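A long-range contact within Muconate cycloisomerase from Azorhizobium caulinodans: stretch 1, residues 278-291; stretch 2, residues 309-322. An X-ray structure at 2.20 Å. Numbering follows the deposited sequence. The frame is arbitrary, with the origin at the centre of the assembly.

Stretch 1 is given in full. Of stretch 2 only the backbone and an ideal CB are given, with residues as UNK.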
# COMPACT_ATOMS: atom_id res chain seq x y z
N GLY A 278 -26.68 13.74 -16.95
CA GLY A 278 -28.00 14.22 -16.55
C GLY A 278 -28.19 14.54 -15.08
O GLY A 278 -27.24 14.52 -14.29
N LEU A 279 -29.44 14.83 -14.74
CA LEU A 279 -29.82 15.35 -13.44
C LEU A 279 -29.78 14.29 -12.35
O LEU A 279 -29.22 14.53 -11.29
CB LEU A 279 -31.23 15.95 -13.52
CG LEU A 279 -31.45 17.11 -14.50
CD1 LEU A 279 -32.92 17.46 -14.62
CD2 LEU A 279 -30.71 18.28 -14.06
N MET A 280 -30.38 13.12 -12.60
CA MET A 280 -30.32 12.01 -11.62
C MET A 280 -28.87 11.51 -11.45
O MET A 280 -28.45 11.24 -10.34
CB MET A 280 -31.28 10.87 -11.98
CG MET A 280 -32.80 11.24 -11.80
SD MET A 280 -34.06 9.91 -12.03
CE MET A 280 -35.43 11.08 -12.05
N LYS A 281 -28.12 11.39 -12.54
CA LYS A 281 -26.71 10.98 -12.47
C LYS A 281 -25.89 12.00 -11.68
O LYS A 281 -25.02 11.62 -10.92
CB LYS A 281 -26.10 10.83 -13.86
CG LYS A 281 -26.73 9.76 -14.76
CD LYS A 281 -26.43 8.37 -14.28
CE LYS A 281 -26.78 7.33 -15.35
NZ LYS A 281 -26.16 6.02 -15.01
N ALA A 282 -26.19 13.29 -11.83
CA ALA A 282 -25.48 14.31 -11.04
C ALA A 282 -25.75 14.16 -9.53
O ALA A 282 -24.85 14.37 -8.70
CB ALA A 282 -25.81 15.72 -11.51
N GLN A 283 -26.98 13.81 -9.16
CA GLN A 283 -27.29 13.59 -7.74
C GLN A 283 -26.65 12.30 -7.21
O GLN A 283 -26.29 12.22 -6.05
CB GLN A 283 -28.79 13.57 -7.51
CG GLN A 283 -29.47 14.93 -7.62
CD GLN A 283 -30.83 14.95 -6.92
OE1 GLN A 283 -31.60 14.00 -7.03
NE2 GLN A 283 -31.13 16.05 -6.21
N SER A 284 -26.52 11.27 -8.06
CA SER A 284 -25.81 10.06 -7.64
C SER A 284 -24.33 10.37 -7.39
O SER A 284 -23.76 9.93 -6.39
CB SER A 284 -25.91 8.97 -8.72
OG SER A 284 -27.25 8.61 -8.93
N LEU A 285 -23.74 11.13 -8.31
CA LEU A 285 -22.38 11.60 -8.20
C LEU A 285 -22.20 12.33 -6.87
O LEU A 285 -21.28 12.04 -6.09
CB LEU A 285 -22.07 12.55 -9.36
CG LEU A 285 -20.65 13.10 -9.49
CD1 LEU A 285 -20.46 13.77 -10.84
CD2 LEU A 285 -20.40 14.11 -8.42
N MET A 286 -23.10 13.27 -6.59
CA MET A 286 -23.01 14.02 -5.32
C MET A 286 -23.27 13.18 -4.03
O MET A 286 -22.76 13.52 -2.98
CB MET A 286 -23.85 15.28 -5.40
CG MET A 286 -23.22 16.32 -6.35
SD MET A 286 -21.50 16.76 -6.00
CE MET A 286 -21.70 17.39 -4.39
N ALA A 287 -23.95 12.03 -4.12
CA ALA A 287 -24.05 11.16 -2.93
C ALA A 287 -22.67 10.59 -2.56
O ALA A 287 -22.35 10.47 -1.38
CB ALA A 287 -25.00 10.02 -3.19
N ILE A 288 -21.89 10.23 -3.57
CA ILE A 288 -20.55 9.77 -3.36
C ILE A 288 -19.69 10.89 -2.74
O ILE A 288 -18.98 10.66 -1.77
CB ILE A 288 -19.87 9.30 -4.64
CG1 ILE A 288 -20.60 8.09 -5.22
CG2 ILE A 288 -18.42 8.93 -4.37
CD1 ILE A 288 -20.29 7.85 -6.65
N ALA A 289 -19.78 12.08 -3.33
CA ALA A 289 -18.97 13.20 -2.96
C ALA A 289 -19.28 13.67 -1.53
O ALA A 289 -18.36 13.98 -0.79
CB ALA A 289 -19.12 14.36 -3.99
N ASP A 290 -20.57 13.72 -1.16
CA ASP A 290 -21.00 14.07 0.22
C ASP A 290 -20.43 13.09 1.24
O ASP A 290 -19.90 13.49 2.27
CB ASP A 290 -22.55 14.08 0.35
CG ASP A 290 -23.20 15.25 -0.37
OD1 ASP A 290 -22.47 16.15 -0.87
OD2 ASP A 290 -24.46 15.27 -0.45
N THR A 291 -20.55 11.79 0.97
CA THR A 291 -19.97 10.79 1.84
C THR A 291 -18.46 10.99 1.97
O THR A 291 -17.91 10.89 3.06
CB THR A 291 -20.30 9.36 1.35
OG1 THR A 291 -21.71 9.26 1.15
CG2 THR A 291 -19.87 8.32 2.39
N UNK A 309 -32.19 26.30 -16.89
CA UNK A 309 -33.29 26.01 -15.96
C UNK A 309 -33.04 24.64 -15.31
O UNK A 309 -33.16 24.47 -14.10
CB UNK A 309 -34.64 26.03 -16.68
N UNK A 310 -32.67 23.67 -16.13
CA UNK A 310 -32.38 22.32 -15.65
C UNK A 310 -31.25 22.35 -14.61
O UNK A 310 -31.36 21.75 -13.54
CB UNK A 310 -32.00 21.41 -16.82
N UNK A 311 -30.18 23.07 -14.92
CA UNK A 311 -29.04 23.12 -14.02
C UNK A 311 -29.37 23.81 -12.70
O UNK A 311 -28.94 23.38 -11.64
CB UNK A 311 -27.87 23.84 -14.70
N UNK A 312 -30.17 24.86 -12.77
CA UNK A 312 -30.58 25.61 -11.60
C UNK A 312 -31.48 24.78 -10.66
O UNK A 312 -31.33 24.83 -9.45
CB UNK A 312 -31.31 26.88 -12.04
N UNK A 313 -32.41 24.02 -11.25
CA UNK A 313 -33.26 23.08 -10.49
C UNK A 313 -32.44 21.99 -9.80
O UNK A 313 -32.64 21.67 -8.61
CB UNK A 313 -34.29 22.43 -11.42
N UNK A 314 -31.52 21.39 -10.56
CA UNK A 314 -30.61 20.41 -9.99
C UNK A 314 -29.89 20.98 -8.77
O UNK A 314 -29.89 20.38 -7.69
CB UNK A 314 -29.60 19.95 -11.04
N UNK A 315 -29.26 22.14 -8.93
CA UNK A 315 -28.46 22.68 -7.86
C UNK A 315 -29.35 23.06 -6.69
O UNK A 315 -29.00 22.85 -5.54
CB UNK A 315 -27.65 23.89 -8.34
N UNK A 316 -30.54 23.57 -6.99
CA UNK A 316 -31.52 23.92 -5.97
C UNK A 316 -31.85 22.73 -5.05
O UNK A 316 -32.13 22.92 -3.85
CB UNK A 316 -32.80 24.43 -6.64
N UNK A 317 -31.82 21.52 -5.61
CA UNK A 317 -32.23 20.28 -4.93
C UNK A 317 -31.06 19.42 -4.47
O UNK A 317 -31.26 18.27 -4.03
CB UNK A 317 -33.12 19.45 -5.86
N UNK A 318 -29.83 19.92 -4.59
CA UNK A 318 -28.62 19.08 -4.36
C UNK A 318 -27.69 19.81 -3.38
O UNK A 318 -26.83 20.56 -3.78
CB UNK A 318 -27.89 18.79 -5.67
N UNK A 319 -27.88 19.58 -2.09
CA UNK A 319 -27.27 20.44 -1.06
C UNK A 319 -25.74 20.46 -1.09
O UNK A 319 -25.14 21.50 -0.78
CB UNK A 319 -27.73 19.98 0.32
N UNK A 320 -25.11 19.34 -1.49
CA UNK A 320 -23.65 19.24 -1.57
C UNK A 320 -23.03 20.14 -2.64
O UNK A 320 -21.83 20.39 -2.61
CB UNK A 320 -23.25 17.79 -1.84
N UNK A 321 -23.82 20.64 -3.58
CA UNK A 321 -23.29 21.57 -4.56
C UNK A 321 -23.40 22.93 -3.93
O UNK A 321 -24.31 23.67 -4.21
CB UNK A 321 -24.03 21.50 -5.90
N UNK A 322 -22.44 23.23 -3.07
CA UNK A 322 -22.49 24.39 -2.19
C UNK A 322 -21.52 25.50 -2.59
O UNK A 322 -21.48 26.54 -1.94
CB UNK A 322 -22.20 23.95 -0.75

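Stretch 1 is helical from Leu279 onward, after Gly278 at the N-cap position, and the helix runs on beyond Thr291; stretch 2 begins in a second helix whose axis runs 10.4 Å from the first at closest approach, the two directions differing by 33°.

Position 309 has no atom of stretch 1 within 5.5 Å of its ideal CB, so this contact sets no limit there; it is Ala309. At position 310 the CA-to-CB bond points toward stretch 1, and the ideal CB lies 4.4 Å from Leu279 CD2. A small or modest apolar residue would suit. The residue is Ala310, whose methyl packs against that leucine, while Leu279 CD2 also rests 3.6 Å from Ala310 O.

Positions 311, 312 and 313 have nothing of stretch 1 near their ideal CB atoms, and many helix-compatible residues would do. They are Gly311, Thr312 and Gln313; the end of the last leads away.

Position 314 is different. Its bond points toward stretch 1, the ideal CB sits 3.6 Å from Leu279 CD2, and beyond it lie the Ala282 methyl and the aliphatic part of Gln283. Leucine, isoleucine or methionine could use this apolar surface. Leu314 does so with chi1 t and chi2 p: CD2 meets Ala282 CB at 3.7 Å, while CD1 lies 3.7 Å from Gln283 CG and 3.4 Å from Leu279 O.

Positions 315 and 316 find no partner here and leave the choice wide; they are Ile315, pointing away, and Ala316.

At position 317 the backbone leaves helical angles (-103/7), and the ideal CB points toward stretch 1, 4.0 Å from Gln283 NE2. A small residue fits readily, though a polar one could also address the amide. Ala317 is small, and its carbonyl O lies 3.1 Å from Gln283 NE2.

Position 318 is extended (-130/89) and directed toward stretch 1, between the amide of Gln283 and the aliphatic chain of Met286. An acceptor beside a methyl would answer both, making threonine attractive, with serine or valine meeting half the need. Thr318 OG1 accepts a hydrogen bond from Gln283 NE2 (3.2 Å, 163°) and donates to Leu314 O at 2.6 Å, while its CG2 packs 3.8 Å from Met286 CB.

Position 319 begins the interior of a type I turn running from 318 to 321. Its phi of -61° suits proline, and its CB meets nothing of stretch 1; it is Pro319.

At position 320 an ideal CB would lie 2.1 Å from Asp290 OD1, a clash, and 3.0 Å from Met286 CE. The space, rather than the ordinary phi/psi of -67/-16, calls for glycine. Gly320 lets Asp290 OD1 approach its CA to 3.4 Å, and a water joins Gly320 N (2.9 Å) to Asp290 OD2 (2.5 Å).

At position 321 the CA-to-CB bond points sideways, and the ideal CB lies 5.0 Å from Met286 CE, so a longer apolar chain could reach back. Ile321 does, bringing CG1 to 3.8 Å from Met286 CG.

Position 322 has open space on this side and tolerates many residues; Ser322 OG makes a weak hydrogen bond to Gly320 O.

Stretch 2 (309-322) AAGTQLIAATPGIS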
# COMPACT_ATOMS: atom_id res chain seq x y z
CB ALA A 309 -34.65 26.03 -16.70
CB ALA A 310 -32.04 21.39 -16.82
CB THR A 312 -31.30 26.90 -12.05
OG1 THR A 312 -30.36 27.72 -12.75
CG2 THR A 312 -31.81 27.65 -10.87
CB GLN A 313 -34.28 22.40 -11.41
CG GLN A 313 -35.25 23.35 -12.09
CD GLN A 313 -36.36 23.83 -11.19
OE1 GLN A 313 -36.64 23.24 -10.15
NE2 GLN A 313 -37.01 24.93 -11.58
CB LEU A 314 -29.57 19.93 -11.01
CG LEU A 314 -28.47 19.11 -10.31
CD1 LEU A 314 -29.02 17.71 -10.03
CD2 LEU A 314 -27.19 19.10 -11.09
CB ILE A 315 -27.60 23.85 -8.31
CG1 ILE A 315 -26.54 23.38 -9.34
CG2 ILE A 315 -26.91 24.52 -7.12
CD1 ILE A 315 -25.80 24.55 -10.03
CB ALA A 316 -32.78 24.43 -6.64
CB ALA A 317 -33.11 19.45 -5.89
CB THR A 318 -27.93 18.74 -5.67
OG1 THR A 318 -28.88 18.22 -6.60
CG2 THR A 318 -26.81 17.68 -5.46
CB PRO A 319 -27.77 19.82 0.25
CG PRO A 319 -28.21 18.43 -0.10
CD PRO A 319 -28.65 18.47 -1.52
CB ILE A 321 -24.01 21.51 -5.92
CG1 ILE A 321 -23.98 20.09 -6.46
CG2 ILE A 321 -23.38 22.49 -6.91
CD1 ILE A 321 -24.82 19.87 -7.71
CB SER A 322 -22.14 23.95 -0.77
OG SER A 322 -20.93 23.19 -0.79
O HOH W 1 -25.76 16.60 -2.19
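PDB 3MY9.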